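Local coordinates for protein (5-formylfuran-3-yl)methyl phosphate transaminase (Methanococcus jannaschii, PDB 2Z61) that catalyses the pyridoxal-phosphate-dependent transamination of 4-(hydroxymethyl)-2-furancarboxaldehyde phosphate with alanine, supplying the furan precursor of methanofuran, at residues F103-S108 against K213-N218; A85-D90 against S203-D208; E174-A179 against I186-I191; L288-V293 against Y307-N312. All blocks are in the same frame, centred on the assembly; numbering follows the deposited sequence.

Overall arrangement
Contacts 1, 2 and 3 gather in and beside the seven-stranded mixed sheet of the large domain, with centres about 12 to 14 Å apart. Contacts 1 and 3 share this sheet through the neighbouring parallel strands 214-219 and 185-189. They bring helices 98-109 and 173-182 against its two opposite faces. Contact 2 joins two loops next to them. Along the chain the segments of contacts 1 and 2 alternate, and contact 3 falls between the halves of both. Contact 4 comes last, in the C-terminal part, with its centre about 25 to 33 Å from the others. Three contacts thus build the large domain round its cofactor-carrying sheet, and the fourth belongs to the smaller domain.

Contact 1 of 4, residues F103-S108 against K213-N218; sequences FFALSS and KTILIN
Helix 98-109 packs on one face of the central mixed sheet of the aminotransferase large domain, and here it meets strand 214-219. The two short segments run nearly antiparallel, at 165°, with axes 9.7 Å apart. Ala-105 carries the helix side of the contact. Its CB points at the strand and is shared by two isoleucines, lying 3.8 Å from Ile-215 CG2 and 4.0 Å from Ile-217 CD1. In Ile-217, CG1 is anti to the carbonyl carbon (chi1 -61°) and the chain continues extended, which carries CD1 out to the alanine methyl. The small alanine lets the helix backbone come close: Ile-215 CD1 is 4.1 Å from Ala-105 O. That oxygen also accepts a bond from Ser-108 OG at 2.8 Å, tilted 26° from the carbonyl plane. The polar hydroxyl is thus turned back onto its own helix beside the apolar patch. Ile-215 touches Ile-240 of helix 238-251 and Val-234 of strand 232-235, while Ile-217 also reaches Ser-98 and Leu-102. The strand bonds to strand 185-189, and Ser-107 and Ser-108 touch the second subunit.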
loop_
_atom_site.group_PDB
_atom_site.type_symbol
_atom_site.label_atom_id
_atom_site.label_comp_id
_atom_site.label_asym_id
_atom_site.label_seq_id
_atom_site.Cartn_x
_atom_site.Cartn_y
_atom_site.Cartn_z
ATOM N N PHE A 103 5.875 6.379 4.805
ATOM C CA PHE A 103 5.453 7.355 3.806
ATOM C C PHE A 103 4.308 8.234 4.309
ATOM O O PHE A 103 4.330 9.449 4.139
ATOM C CB PHE A 103 5.027 6.668 2.512
ATOM C CG PHE A 103 4.650 7.636 1.433
ATOM C CD1 PHE A 103 5.634 8.314 0.720
ATOM C CD2 PHE A 103 3.316 7.921 1.172
ATOM C CE1 PHE A 103 5.290 9.263 -0.234
ATOM C CE2 PHE A 103 2.965 8.871 0.217
ATOM C CZ PHE A 103 3.953 9.540 -0.483
ATOM N N PHE A 104 3.303 7.611 4.920
ATOM C CA PHE A 104 2.163 8.345 5.450
ATOM C C PHE A 104 2.588 9.301 6.567
ATOM O O PHE A 104 2.046 10.402 6.689
ATOM C CB PHE A 104 1.111 7.367 5.986
ATOM C CG PHE A 104 0.382 6.594 4.917
ATOM C CD1 PHE A 104 -0.461 5.537 5.263
ATOM C CD2 PHE A 104 0.510 6.934 3.574
ATOM C CE1 PHE A 104 -1.171 4.830 4.285
ATOM C CE2 PHE A 104 -0.194 6.234 2.590
ATOM C CZ PHE A 104 -1.037 5.179 2.949
ATOM N N ALA A 105 3.555 8.872 7.383
ATOM C CA ALA A 105 4.052 9.696 8.487
ATOM C C ALA A 105 4.668 10.984 7.950
ATOM O O ALA A 105 4.304 12.081 8.384
ATOM C CB ALA A 105 5.086 8.916 9.305
ATOM N N LEU A 106 5.598 10.840 7.008
ATOM C CA LEU A 106 6.256 11.994 6.391
ATOM C C LEU A 106 5.233 12.917 5.716
ATOM O O LEU A 106 5.311 14.143 5.849
ATOM C CB LEU A 106 7.302 11.526 5.366
ATOM C CG LEU A 106 8.627 10.963 5.906
ATOM C CD1 LEU A 106 9.408 10.286 4.787
ATOM C CD2 LEU A 106 9.459 12.086 6.531
ATOM N N SER A 107 4.263 12.330 5.012
ATOM C CA SER A 107 3.240 13.121 4.318
ATOM C C SER A 107 2.440 14.048 5.219
ATOM O O SER A 107 2.121 15.174 4.837
ATOM C CB SER A 107 2.243 12.207 3.590
ATOM O OG SER A 107 2.874 11.429 2.588
ATOM N N SER A 108 2.116 13.572 6.415
ATOM C CA SER A 108 1.305 14.341 7.344
ATOM C C SER A 108 1.964 15.541 8.012
ATOM O O SER A 108 1.265 16.374 8.582
ATOM C CB SER A 108 0.749 13.413 8.428
ATOM O OG SER A 108 1.792 12.870 9.222
ATOM N N LYS A 213 5.631 14.697 20.104
ATOM C CA LYS A 213 6.365 15.050 18.900
ATOM C C LYS A 213 7.055 13.865 18.227
ATOM O O LYS A 213 8.038 14.031 17.505
ATOM C CB LYS A 213 7.385 16.144 19.227
ATOM C CG LYS A 213 8.344 15.787 20.350
ATOM C CD LYS A 213 9.133 17.004 20.822
ATOM C CE LYS A 213 9.736 17.773 19.658
ATOM N NZ LYS A 213 10.442 19.009 20.098
ATOM N N THR A 214 6.544 12.664 18.463
ATOM C CA THR A 214 7.133 11.498 17.829
ATOM C C THR A 214 6.116 10.652 17.070
ATOM O O THR A 214 4.939 10.583 17.431
ATOM C CB THR A 214 7.858 10.559 18.838
ATOM O OG1 THR A 214 7.071 9.384 19.061
ATOM C CG2 THR A 214 8.084 11.249 20.152
ATOM N N ILE A 215 6.588 10.036 15.995
ATOM C CA ILE A 215 5.769 9.136 15.201
ATOM C C ILE A 215 6.602 7.866 15.187
ATOM O O ILE A 215 7.725 7.851 14.697
ATOM C CB ILE A 215 5.555 9.639 13.766
ATOM C CG1 ILE A 215 4.936 11.039 13.799
ATOM C CG2 ILE A 215 4.630 8.682 13.030
ATOM C CD1 ILE A 215 4.581 11.603 12.436
ATOM N N LEU A 216 6.055 6.813 15.770
ATOM C CA LEU A 216 6.747 5.546 15.874
ATOM C C LEU A 216 6.287 4.587 14.779
ATOM O O LEU A 216 5.089 4.366 14.571
ATOM C CB LEU A 216 6.487 4.957 17.265
ATOM C CG LEU A 216 7.344 3.806 17.792
ATOM C CD1 LEU A 216 7.007 3.575 19.255
ATOM C CD2 LEU A 216 7.109 2.540 16.975
ATOM N N ILE A 217 7.251 4.011 14.082
ATOM C CA ILE A 217 6.944 3.096 13.007
ATOM C C ILE A 217 7.553 1.732 13.294
ATOM O O ILE A 217 8.752 1.628 13.593
ATOM C CB ILE A 217 7.477 3.645 11.659
ATOM C CG1 ILE A 217 6.798 4.987 11.357
ATOM C CG2 ILE A 217 7.186 2.646 10.526
ATOM C CD1 ILE A 217 7.374 5.709 10.186
ATOM N N ASN A 218 6.710 0.697 13.248
ATOM C CA ASN A 218 7.141 -0.679 13.458
ATOM C C ASN A 218 6.181 -1.581 12.672
ATOM O O ASN A 218 5.240 -1.100 12.034
ATOM C CB ASN A 218 7.118 -1.039 14.954
ATOM C CG ASN A 218 8.147 -2.116 15.323
ATOM O OD1 ASN A 218 8.522 -2.945 14.497
ATOM N ND2 ASN A 218 8.592 -2.106 16.576
#

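Contact 2 of 4, residues A85-D90 against S203-D208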
loop_
_atom_site.group_PDB
_atom_site.type_symbol
_atom_site.label_atom_id
_atom_site.label_comp_id
_atom_site.label_asym_id
_atom_site.label_seq_id
_atom_site.Cartn_x
_atom_site.Cartn_y
_atom_site.Cartn_z
ATOM N N ALA A 85 5.114 2.346 29.093
ATOM C CA ALA A 85 4.343 3.352 28.377
ATOM C C ALA A 85 2.937 2.860 28.063
ATOM O O ALA A 85 2.760 1.795 27.470
ATOM C CB ALA A 85 5.059 3.733 27.090
ATOM N N ASP A 86 1.936 3.636 28.465
ATOM C CA ASP A 86 0.553 3.268 28.205
ATOM C C ASP A 86 0.064 4.002 26.961
ATOM O O ASP A 86 0.160 5.228 26.865
ATOM C CB ASP A 86 -0.331 3.609 29.406
ATOM C CG ASP A 86 -0.260 5.072 29.784
ATOM O OD1 ASP A 86 0.840 5.543 30.146
ATOM O OD2 ASP A 86 -1.305 5.751 29.715
ATOM N N ILE A 87 -0.454 3.239 26.008
ATOM C CA ILE A 87 -0.940 3.796 24.755
ATOM C C ILE A 87 -2.360 3.312 24.501
ATOM O O ILE A 87 -2.680 2.154 24.758
ATOM C CB ILE A 87 -0.039 3.348 23.583
ATOM C CG1 ILE A 87 1.391 3.833 23.820
ATOM C CG2 ILE A 87 -0.560 3.904 22.272
ATOM C CD1 ILE A 87 2.389 3.284 22.831
ATOM N N ILE A 88 -3.207 4.203 24.000
ATOM C CA ILE A 88 -4.597 3.871 23.703
ATOM C C ILE A 88 -4.711 3.280 22.289
ATOM O O ILE A 88 -3.971 3.670 21.387
ATOM C CB ILE A 88 -5.494 5.134 23.809
ATOM C CG1 ILE A 88 -5.449 5.685 25.238
ATOM C CG2 ILE A 88 -6.928 4.803 23.434
ATOM C CD1 ILE A 88 -4.073 6.144 25.691
ATOM N N PRO A 89 -5.632 2.327 22.085
ATOM C CA PRO A 89 -5.812 1.703 20.770
ATOM C C PRO A 89 -6.075 2.688 19.633
ATOM O O PRO A 89 -5.735 2.414 18.486
ATOM C CB PRO A 89 -6.980 0.751 21.000
ATOM C CG PRO A 89 -6.738 0.301 22.412
ATOM C CD PRO A 89 -6.414 1.611 23.111
ATOM N N ASP A 90 -6.677 3.829 19.953
ATOM C CA ASP A 90 -6.965 4.848 18.945
ATOM C C ASP A 90 -5.697 5.548 18.453
ATOM O O ASP A 90 -5.725 6.240 17.436
ATOM C CB ASP A 90 -7.937 5.900 19.501
ATOM C CG ASP A 90 -9.387 5.429 19.494
ATOM O OD1 ASP A 90 -9.833 4.864 18.470
ATOM O OD2 ASP A 90 -10.085 5.637 20.511
ATOM N N SER A 203 13.255 2.033 22.677
ATOM C CA SER A 203 12.153 2.591 21.895
ATOM C C SER A 203 12.019 4.094 22.168
ATOM O O SER A 203 12.347 4.560 23.259
ATOM C CB SER A 203 10.846 1.875 22.261
ATOM O OG SER A 203 9.722 2.486 21.650
ATOM N N ALA A 204 11.546 4.844 21.176
ATOM C CA ALA A 204 11.382 6.289 21.326
ATOM C C ALA A 204 10.285 6.599 22.327
ATOM O O ALA A 204 10.288 7.670 22.934
ATOM C CB ALA A 204 11.048 6.938 19.986
ATOM N N ILE A 205 9.349 5.661 22.484
ATOM C CA ILE A 205 8.231 5.821 23.413
ATOM C C ILE A 205 8.773 6.103 24.820
ATOM O O ILE A 205 8.092 6.692 25.646
ATOM C CB ILE A 205 7.332 4.537 23.438
ATOM C CG1 ILE A 205 6.026 4.808 24.187
ATOM C CG2 ILE A 205 8.050 3.397 24.140
ATOM C CD1 ILE A 205 5.030 5.652 23.424
ATOM N N GLU A 206 10.010 5.692 25.074
ATOM C CA GLU A 206 10.636 5.906 26.376
ATOM C C GLU A 206 11.054 7.356 26.638
ATOM O O GLU A 206 11.265 7.738 27.786
ATOM C CB GLU A 206 11.842 4.965 26.532
ATOM C CG GLU A 206 11.434 3.496 26.606
ATOM C CD GLU A 206 12.610 2.538 26.556
ATOM O OE1 GLU A 206 13.382 2.580 25.577
ATOM O OE2 GLU A 206 12.761 1.731 27.498
ATOM N N PHE A 207 11.157 8.164 25.587
ATOM C CA PHE A 207 11.552 9.563 25.735
ATOM C C PHE A 207 10.384 10.535 25.585
ATOM O O PHE A 207 10.446 11.679 26.039
ATOM C CB PHE A 207 12.633 9.920 24.714
ATOM C CG PHE A 207 13.823 9.013 24.754
ATOM C CD1 PHE A 207 13.824 7.811 24.056
ATOM C CD2 PHE A 207 14.934 9.340 25.527
ATOM C CE1 PHE A 207 14.911 6.943 24.128
ATOM C CE2 PHE A 207 16.026 8.477 25.606
ATOM C CZ PHE A 207 16.013 7.276 24.905
ATOM N N ASP A 208 9.320 10.078 24.944
ATOM C CA ASP A 208 8.147 10.911 24.720
ATOM C C ASP A 208 6.919 10.012 24.841
ATOM O O ASP A 208 6.263 9.683 23.854
ATOM C CB ASP A 208 8.248 11.548 23.326
ATOM C CG ASP A 208 7.017 12.336 22.951
ATOM O OD1 ASP A 208 6.375 12.911 23.852
ATOM O OD2 ASP A 208 6.694 12.396 21.750
#
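Beside the apolar meeting of Ala-85 and Ile-87 with Ile-205, the flat groups of the 203-208 loop are engaged locally. The Phe-207 ring has Ala-204 CA at its edge, in plane, and stacks with the ring of Tyr-176 from helix 173-182. The Glu-206 carboxylate is approached from above its plane by Ser-203 N, which ties the side chain back to the start of the turn. The contact joins two connecting loops of the large domain: 85-90, which leads into strand 92-95, and a turn of 3-10 helix at 204-206, which precedes strand 214-219. Ile-205 projects from this turn. Its CG1 is anti to the backbone N (chi1 -169°), which carries that branch across to the other loop. Ile-87 CD1 and Ile-205 CD1 meet tip to tip at 3.6 Å. Ala-85 CB is modelled 3.2 Å from Ile-205 CG1, tighter than normal van der Waals contact, so the exact spacing there is doubtful. An alanine in place of Ile-205 lacks CG1, CG2 and CD1; this would probably open a gap in front of Ala-85 and leave the tip of Ile-87 without its partner. Tyr-83 and Leu-211 also touch Ile-205, and Tyr-79 of helix 69-82 touches Ile-87. The turn is held by its own backbone: Ala-204 O accepts from Phe-207 N at 2.8 Å and from Asp-208 N at 3.3 Å. The bond from Ser-203 N to Glu-206 OE1 is 3.0 Å long, with an N-H...O angle of 153°.

Contact 3 of 4, residues E174-A179 against I186-I191; sequences EIYEFA and IISDEI
This is a helix-on-strand contact within a beta-alpha-beta unit, where helix 173-182 packs on strand 185-189, the strand that follows it. The firm apolar touch is between Ala-179 and Ile-186, with Ala-179 CB 3.8 Å from Ile-186 CG1. The second torsion of Ile-186 bends the chain (chi2 70°) instead of extending it. This lays CD1 by the helix backbone, 3.6 Å from Ala-179 O. Farther along the strand, Tyr-176 presents its ring edge to Ser-188, with CE2 4.2 Å from Ser-188 OG and the oxygen near the ring plane. The Ser-188 hydroxyl donates instead to Glu-190 OE2 at 2.8 Å, meeting it on the anti side of the carboxylate. Glu-190 is further gripped by Ala-204 N and Ser-203 OG, so the residue just after the strand is firmly placed. Tyr-176 OH is buried here without a hydrogen-bonding partner in the model. Ile-158 of the first strand of the unit touches both Ala-179 and Ile-186. On the strand's end, Asp-189 OD1 bonds Tyr-126 OH and lies near N1 of the cofactor-bearing residue 222, consistent with the aspartate that faces the pyridine nitrogen in fold-type I aminotransferases.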
loop_
_atom_site.group_PDB
_atom_site.type_symbol
_atom_site.label_atom_id
_atom_site.label_comp_id
_atom_site.label_asym_id
_atom_site.label_seq_id
_atom_site.Cartn_x
_atom_site.Cartn_y
_atom_site.Cartn_z
ATOM N N GLU A 174 21.548 9.704 23.997
ATOM C CA GLU A 174 21.789 11.135 23.798
ATOM C C GLU A 174 21.216 11.714 22.508
ATOM O O GLU A 174 20.743 12.849 22.491
ATOM C CB GLU A 174 23.289 11.429 23.857
ATOM C CG GLU A 174 23.903 11.180 25.219
ATOM C CD GLU A 174 25.384 11.505 25.262
ATOM O OE1 GLU A 174 25.982 11.394 26.356
ATOM O OE2 GLU A 174 25.948 11.869 24.205
ATOM N N ILE A 175 21.270 10.948 21.424
ATOM C CA ILE A 175 20.734 11.427 20.157
ATOM C C ILE A 175 19.238 11.687 20.306
ATOM O O ILE A 175 18.730 12.704 19.835
ATOM C CB ILE A 175 20.961 10.414 19.010
ATOM C CG1 ILE A 175 22.456 10.287 18.701
ATOM C CG2 ILE A 175 20.252 10.890 17.759
ATOM C CD1 ILE A 175 23.287 9.751 19.831
ATOM N N TYR A 176 18.530 10.767 20.958
ATOM C CA TYR A 176 17.096 10.949 21.172
ATOM C C TYR A 176 16.850 12.186 22.031
ATOM O O TYR A 176 16.003 13.008 21.713
ATOM C CB TYR A 176 16.481 9.732 21.872
ATOM C CG TYR A 176 16.405 8.491 21.014
ATOM C CD1 TYR A 176 17.435 7.561 21.013
ATOM C CD2 TYR A 176 15.313 8.264 20.179
ATOM C CE1 TYR A 176 17.386 6.436 20.207
ATOM C CE2 TYR A 176 15.253 7.139 19.363
ATOM C CZ TYR A 176 16.297 6.231 19.385
ATOM O OH TYR A 176 16.267 5.124 18.571
ATOM N N GLU A 177 17.604 12.308 23.122
ATOM C CA GLU A 177 17.480 13.438 24.043
ATOM C C GLU A 177 17.728 14.766 23.345
ATOM O O GLU A 177 16.992 15.731 23.546
ATOM C CB GLU A 177 18.449 13.247 25.214
ATOM C CG GLU A 177 17.997 12.168 26.196
ATOM C CD GLU A 177 19.143 11.551 26.988
ATOM O OE1 GLU A 177 18.858 10.816 27.957
ATOM O OE2 GLU A 177 20.321 11.787 26.640
ATOM N N PHE A 178 18.756 14.818 22.508
ATOM C CA PHE A 178 19.048 16.040 21.772
ATOM C C PHE A 178 17.893 16.376 20.832
ATOM O O PHE A 178 17.439 17.523 20.776
ATOM C CB PHE A 178 20.326 15.890 20.945
ATOM C CG PHE A 178 20.711 17.138 20.204
ATOM C CD1 PHE A 178 21.303 18.206 20.869
ATOM C CD2 PHE A 178 20.432 17.271 18.849
ATOM C CE1 PHE A 178 21.607 19.390 20.194
ATOM C CE2 PHE A 178 20.732 18.452 18.168
ATOM C CZ PHE A 178 21.319 19.512 18.845
ATOM N N ALA A 179 17.412 15.371 20.102
ATOM C CA ALA A 179 16.322 15.582 19.152
ATOM C C ALA A 179 15.036 16.105 19.789
ATOM O O ALA A 179 14.392 16.998 19.237
ATOM C CB ALA A 179 16.035 14.299 18.382
ATOM N N ILE A 186 10.159 13.782 15.684
ATOM C CA ILE A 186 11.024 12.614 15.698
ATOM C C ILE A 186 10.260 11.458 15.056
ATOM O O ILE A 186 9.193 11.064 15.533
ATOM C CB ILE A 186 11.431 12.179 17.142
ATOM C CG1 ILE A 186 12.557 13.063 17.694
ATOM C CG2 ILE A 186 11.922 10.729 17.129
ATOM C CD1 ILE A 186 12.157 14.471 18.021
ATOM N N ILE A 187 10.786 10.937 13.954
ATOM C CA ILE A 187 10.166 9.799 13.283
ATOM C C ILE A 187 11.094 8.634 13.602
ATOM O O ILE A 187 12.217 8.566 13.112
ATOM C CB ILE A 187 10.073 10.036 11.758
ATOM C CG1 ILE A 187 9.180 11.257 11.487
ATOM C CG2 ILE A 187 9.521 8.796 11.061
ATOM C CD1 ILE A 187 8.987 11.570 10.017
ATOM N N SER A 188 10.630 7.725 14.451
ATOM C CA SER A 188 11.445 6.590 14.868
ATOM C C SER A 188 11.073 5.318 14.109
ATOM O O SER A 188 9.943 4.826 14.203
ATOM C CB SER A 188 11.273 6.377 16.379
ATOM O OG SER A 188 12.250 5.507 16.901
ATOM N N ASP A 189 12.030 4.793 13.353
ATOM C CA ASP A 189 11.819 3.583 12.570
ATOM C C ASP A 189 12.378 2.431 13.398
ATOM O O ASP A 189 13.586 2.241 13.472
ATOM C CB ASP A 189 12.550 3.705 11.230
ATOM C CG ASP A 189 12.232 2.563 10.289
ATOM O OD1 ASP A 189 12.650 2.619 9.114
ATOM O OD2 ASP A 189 11.562 1.605 10.728
ATOM N N GLU A 190 11.488 1.665 14.018
ATOM C CA GLU A 190 11.893 0.569 14.889
ATOM C C GLU A 190 11.581 -0.835 14.360
ATOM O O GLU A 190 11.504 -1.804 15.124
ATOM C CB GLU A 190 11.253 0.801 16.269
ATOM C CG GLU A 190 11.655 2.169 16.863
ATOM C CD GLU A 190 10.925 2.542 18.147
ATOM O OE1 GLU A 190 10.131 1.731 18.661
ATOM O OE2 GLU A 190 11.164 3.659 18.658
ATOM N N ILE A 191 11.452 -0.949 13.039
ATOM C CA ILE A 191 11.122 -2.216 12.397
ATOM C C ILE A 191 12.023 -3.408 12.765
ATOM O O ILE A 191 11.589 -4.557 12.690
ATOM C CB ILE A 191 11.059 -2.047 10.839
ATOM C CG1 ILE A 191 10.216 -3.169 10.231
ATOM C CG2 ILE A 191 12.470 -2.030 10.230
ATOM C CD1 ILE A 191 8.822 -3.275 10.823
#

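Contact 4 of 4, residues L288-V293 against Y307-N312; sequences LVLKYV and YYVFPN
Val-289 and Val-309 lie alongside each other, pointing opposite ways, and their methyls meet at 3.9 Å, Val-289 CG1 to Val-309 CG2. The two branches of Val-309 have different partners. With CG1 anti to the backbone N (chi1 -179°), that methyl comes within 4.2 Å of Leu-290 CD2, while CG2 serves Val-289. Val-309 is therefore the centre of the contact, set against two successive residues of the helix. One turn on, the Val-293 side chain runs roughly perpendicular to that of Pro-311. Here Val-293 CG1 touches the ring carbon Pro-311 CB at 4.1 Å. All three meetings are between aliphatic groups, so van der Waals packing alone carries the contact. Tyr-308 points away from the helix, and its OH bonds Tyr-192 OH. Val-309 pairs by its backbone with Ile-348 of strand 346-349. Elsewhere on helix 269-295, Leu-288 and Tyr-292 pack on helix 354-368. A long helix backing a small antiparallel sheet in this way belongs to the C-terminal small domain of fold-type I aminotransferases.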
loop_
_atom_site.group_PDB
_atom_site.type_symbol
_atom_site.label_atom_id
_atom_site.label_comp_id
_atom_site.label_asym_id
_atom_site.label_seq_id
_atom_site.Cartn_x
_atom_site.Cartn_y
_atom_site.Cartn_z
ATOM N N LEU A 288 29.746 -15.369 13.922
ATOM C CA LEU A 288 30.552 -16.018 12.897
ATOM C C LEU A 288 31.050 -14.948 11.931
ATOM O O LEU A 288 32.216 -14.949 11.534
ATOM C CB LEU A 288 29.716 -17.046 12.126
ATOM C CG LEU A 288 30.437 -18.066 11.234
ATOM C CD1 LEU A 288 29.483 -18.532 10.148
ATOM C CD2 LEU A 288 31.669 -17.452 10.595
ATOM N N VAL A 289 30.160 -14.030 11.559
ATOM C CA VAL A 289 30.517 -12.958 10.637
ATOM C C VAL A 289 31.534 -11.997 11.240
ATOM O O VAL A 289 32.428 -11.509 10.542
ATOM C CB VAL A 289 29.267 -12.143 10.204
ATOM C CG1 VAL A 289 29.697 -10.878 9.479
ATOM C CG2 VAL A 289 28.375 -12.986 9.297
ATOM N N LEU A 290 31.396 -11.724 12.533
ATOM C CA LEU A 290 32.306 -10.807 13.211
ATOM C C LEU A 290 33.694 -11.400 13.383
ATOM O O LEU A 290 34.689 -10.677 13.334
ATOM C CB LEU A 290 31.747 -10.407 14.574
ATOM C CG LEU A 290 30.531 -9.482 14.525
ATOM C CD1 LEU A 290 30.004 -9.242 15.930
ATOM C CD2 LEU A 290 30.921 -8.176 13.860
ATOM N N LYS A 291 33.762 -12.712 13.584
ATOM C CA LYS A 291 35.048 -13.372 13.747
ATOM C C LYS A 291 35.884 -13.180 12.486
ATOM O O LYS A 291 37.052 -12.795 12.566
ATOM C CB LYS A 291 34.859 -14.868 14.037
ATOM C CG LYS A 291 36.164 -15.627 14.301
ATOM C CD LYS A 291 36.976 -15.825 13.019
ATOM C CE LYS A 291 38.411 -16.269 13.294
ATOM N NZ LYS A 291 39.299 -15.131 13.672
ATOM N N TYR A 292 35.287 -13.445 11.324
ATOM C CA TYR A 292 36.002 -13.297 10.057
ATOM C C TYR A 292 36.347 -11.847 9.746
ATOM O O TYR A 292 37.452 -11.551 9.296
ATOM C CB TYR A 292 35.190 -13.878 8.897
ATOM C CG TYR A 292 35.267 -15.386 8.773
ATOM C CD1 TYR A 292 34.747 -16.217 9.766
ATOM C CD2 TYR A 292 35.847 -15.983 7.650
ATOM C CE1 TYR A 292 34.800 -17.609 9.645
ATOM C CE2 TYR A 292 35.902 -17.371 7.516
ATOM C CZ TYR A 292 35.378 -18.176 8.515
ATOM O OH TYR A 292 35.417 -19.545 8.383
ATOM N N VAL A 293 35.395 -10.948 9.982
ATOM C CA VAL A 293 35.610 -9.532 9.724
ATOM C C VAL A 293 36.848 -9.018 10.460
ATOM O O VAL A 293 37.647 -8.276 9.895
ATOM C CB VAL A 293 34.369 -8.707 10.140
ATOM C CG1 VAL A 293 34.674 -7.216 10.093
ATOM C CG2 VAL A 293 33.212 -9.027 9.208
ATOM N N TYR A 307 20.211 -7.658 11.158
ATOM C CA TYR A 307 21.002 -8.786 10.677
ATOM C C TYR A 307 22.001 -8.328 9.623
ATOM O O TYR A 307 22.232 -8.996 8.615
ATOM C CB TYR A 307 20.097 -9.912 10.152
ATOM C CG TYR A 307 18.880 -9.470 9.359
ATOM C CD1 TYR A 307 19.005 -8.956 8.064
ATOM C CD2 TYR A 307 17.596 -9.600 9.894
ATOM C CE1 TYR A 307 17.876 -8.587 7.320
ATOM C CE2 TYR A 307 16.466 -9.236 9.169
ATOM C CZ TYR A 307 16.610 -8.730 7.880
ATOM O OH TYR A 307 15.494 -8.361 7.165
ATOM N N TYR A 308 22.610 -7.178 9.893
ATOM C CA TYR A 308 23.591 -6.589 8.993
ATOM C C TYR A 308 24.866 -6.187 9.731
ATOM O O TYR A 308 24.845 -5.882 10.926
ATOM C CB TYR A 308 23.024 -5.327 8.340
ATOM C CG TYR A 308 21.635 -5.460 7.765
ATOM C CD1 TYR A 308 21.385 -6.263 6.650
ATOM C CD2 TYR A 308 20.570 -4.732 8.304
ATOM C CE1 TYR A 308 20.107 -6.326 6.081
ATOM C CE2 TYR A 308 19.295 -4.787 7.744
ATOM C CZ TYR A 308 19.072 -5.583 6.631
ATOM O OH TYR A 308 17.815 -5.610 6.068
ATOM N N VAL A 309 25.971 -6.189 8.995
ATOM C CA VAL A 309 27.270 -5.760 9.499
ATOM C C VAL A 309 27.773 -4.870 8.363
ATOM O O VAL A 309 27.677 -5.237 7.186
ATOM C CB VAL A 309 28.220 -6.951 9.741
ATOM C CG1 VAL A 309 29.546 -6.448 10.276
ATOM C CG2 VAL A 309 27.597 -7.912 10.757
ATOM N N PHE A 310 28.283 -3.692 8.712
ATOM C CA PHE A 310 28.732 -2.719 7.715
ATOM C C PHE A 310 30.216 -2.373 7.900
ATOM O O PHE A 310 30.558 -1.276 8.342
ATOM C CB PHE A 310 27.871 -1.457 7.863
ATOM C CG PHE A 310 27.847 -0.576 6.652
ATOM C CD1 PHE A 310 27.339 -1.044 5.444
ATOM C CD2 PHE A 310 28.278 0.741 6.731
ATOM C CE1 PHE A 310 27.257 -0.206 4.330
ATOM C CE2 PHE A 310 28.201 1.586 5.626
ATOM C CZ PHE A 310 27.687 1.110 4.424
ATOM N N PRO A 311 31.112 -3.300 7.537
ATOM C CA PRO A 311 32.559 -3.108 7.666
ATOM C C PRO A 311 33.231 -2.133 6.710
ATOM O O PRO A 311 32.833 -2.001 5.548
ATOM C CB PRO A 311 33.102 -4.519 7.487
ATOM C CG PRO A 311 32.162 -5.087 6.469
ATOM C CD PRO A 311 30.810 -4.632 6.983
ATOM N N ASN A 312 34.255 -1.453 7.222
ATOM C CA ASN A 312 35.054 -0.524 6.430
ATOM C C ASN A 312 36.171 -1.405 5.874
ATOM O O ASN A 312 37.068 -1.812 6.611
ATOM C CB ASN A 312 35.661 0.566 7.315
ATOM C CG ASN A 312 36.485 1.567 6.522
ATOM O OD1 ASN A 312 37.310 1.191 5.692
ATOM N ND2 ASN A 312 36.265 2.849 6.781
#